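Local structure of glucokinase (Streptomyces griseus, 3VGL) at residues V269-P272 with I273-S276. The protein probably catalyses the ATP-dependent phosphorylation of D-glucose to D-glucose 6-phosphate, as a zinc-containing glucokinase of the ROK family. Sequence-based numbering, arbitrary orientation.
Sequences VLDP and IRKS
Two successive turns of helix 267-280, the helical crossover of a beta-alpha-beta unit in this ROK-family kinase, are joined by an i to i+4 salt bridge between Asp271 and Lys275. Lys275 NZ reaches Asp271 OD2 at 3.0 Å, approaching the syn lone pair of that oxygen. With CG of Asp271 anti to its own backbone N (chi1 178°), the carboxylate is carried along the helix toward the next turn, while the lysine chain is almost fully stretched from CG to NZ to meet it. Asp271 OD1 lies 4.3 Å from Arg274 NH1, beyond salt-bridge distance; a water in the guanidinium plane accepts from Arg274 NH1. An alanine in place of Asp271 would probably leave the Lys275 ammonium without its carboxylate mate, its stretched chain freer to move, and take from Arg274 a nearby opposite charge.

Backbone bonds of the alpha-helical pattern underlie these side chains: Arg274 N to Leu270 O is 2.8 Å and Lys275 N to Asp271 O 3.0 Å. Pro272 has no N-H to give to the preceding turn, and the helix kinks there, yet Pro272 O still accepts from Ser276 N at 3.0 Å. The Arg274 chain bends at chi3 (-61°), so that Leu270 O lies over one face of the guanidinium, offset toward its rim; its NH2 also forms a salt bridge with Glu267 and a hydrogen bond to Val292 O. On the buried side, Val269 CG2 is 3.8 Å from Ile273 CD1, the two branched aliphatic chains running alongside each other in the same direction, suited to an apolar interface. There Val269 packs on Phe233, Ile273 on Ala240 and Leu244, and the small hydroxyl of buried Ser276 is satisfied by a hydrogen bond to Ala237 O, all of helix 227-251, while aliphatic Leu270 suits the apolar contact with Val292 and Ala294 of strand 291-294.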
loop_
_atom_site.group_PDB
_atom_site.type_symbol
_atom_site.label_atom_id
_atom_site.label_comp_id
_atom_site.label_asym_id
_atom_site.label_seq_id
_atom_site.Cartn_x
_atom_site.Cartn_y
_atom_site.Cartn_z
ATOM N N VAL A 269 -25.138 -10.074 -0.219
ATOM C CA VAL A 269 -23.835 -9.599 0.279
ATOM C C VAL A 269 -22.978 -10.728 0.868
ATOM O O VAL A 269 -21.759 -10.709 0.714
ATOM C CB VAL A 269 -24.015 -8.397 1.252
ATOM C CG1 VAL A 269 -24.788 -8.789 2.508
ATOM C CG2 VAL A 269 -22.674 -7.766 1.609
ATOM N N LEU A 270 -23.602 -11.727 1.503
ATOM C CA LEU A 270 -22.815 -12.786 2.137
ATOM C C LEU A 270 -22.080 -13.691 1.143
ATOM O O LEU A 270 -20.953 -14.141 1.422
ATOM C CB LEU A 270 -23.648 -13.636 3.108
ATOM C CG LEU A 270 -23.579 -13.309 4.597
ATOM C CD1 LEU A 270 -22.186 -13.634 5.163
ATOM C CD2 LEU A 270 -23.951 -11.837 4.867
ATOM N N ASP A 271 -22.696 -13.970 -0.008
ATOM C CA ASP A 271 -22.064 -14.857 -0.982
ATOM C C ASP A 271 -20.743 -14.283 -1.527
ATOM O O ASP A 271 -19.727 -14.972 -1.463
ATOM C CB ASP A 271 -23.052 -15.255 -2.089
ATOM C CG ASP A 271 -22.418 -16.150 -3.154
ATOM O OD1 ASP A 271 -22.119 -17.332 -2.870
ATOM O OD2 ASP A 271 -22.220 -15.665 -4.288
ATOM N N PRO A 272 -20.733 -12.999 -1.986
ATOM C CA PRO A 272 -19.426 -12.472 -2.392
ATOM C C PRO A 272 -18.436 -12.369 -1.238
ATOM O O PRO A 272 -17.242 -12.581 -1.459
ATOM C CB PRO A 272 -19.746 -11.079 -2.961
ATOM C CG PRO A 272 -21.191 -10.799 -2.607
ATOM C CD PRO A 272 -21.837 -12.135 -2.429
ATOM N N ILE A 273 -18.912 -12.062 -0.027
ATOM C CA ILE A 273 -17.973 -11.970 1.118
ATOM C C ILE A 273 -17.351 -13.342 1.420
ATOM O O ILE A 273 -16.135 -13.469 1.609
ATOM C CB ILE A 273 -18.651 -11.389 2.358
ATOM C CG1 ILE A 273 -18.926 -9.905 2.105
ATOM C CG2 ILE A 273 -17.757 -11.562 3.576
ATOM C CD1 ILE A 273 -19.625 -9.152 3.298
ATOM N N ARG A 274 -18.199 -14.371 1.430
ATOM C CA ARG A 274 -17.734 -15.742 1.678
ATOM C C ARG A 274 -16.718 -16.209 0.639
ATOM O O ARG A 274 -15.685 -16.806 0.981
ATOM C CB ARG A 274 -18.937 -16.702 1.719
ATOM C CG ARG A 274 -18.596 -18.092 2.241
ATOM C CD ARG A 274 -19.872 -18.982 2.246
ATOM N NE ARG A 274 -20.932 -18.449 3.106
ATOM C CZ ARG A 274 -22.074 -17.913 2.664
ATOM N NH1 ARG A 274 -22.330 -17.862 1.354
ATOM N NH2 ARG A 274 -22.978 -17.454 3.522
ATOM N N LYS A 275 -17.024 -15.956 -0.632
ATOM C CA LYS A 275 -16.125 -16.344 -1.726
ATOM C C LYS A 275 -14.782 -15.614 -1.588
ATOM O O LYS A 275 -13.713 -16.201 -1.741
ATOM C CB LYS A 275 -16.783 -16.072 -3.077
ATOM C CG LYS A 275 -17.853 -17.106 -3.468
ATOM C CD LYS A 275 -18.637 -16.647 -4.676
ATOM C CE LYS A 275 -19.496 -17.778 -5.201
ATOM N NZ LYS A 275 -20.481 -17.253 -6.185
ATOM N N SER A 276 -14.846 -14.330 -1.259
ATOM C CA SER A 276 -13.623 -13.568 -1.031
ATOM C C SER A 276 -12.790 -14.105 0.147
ATOM O O SER A 276 -11.572 -14.257 0.044
ATOM C CB SER A 276 -13.985 -12.113 -0.773
ATOM O OG SER A 276 -12.793 -11.388 -0.496
HETATM O O HOH W 1 -20.763 -18.408 -1.139
#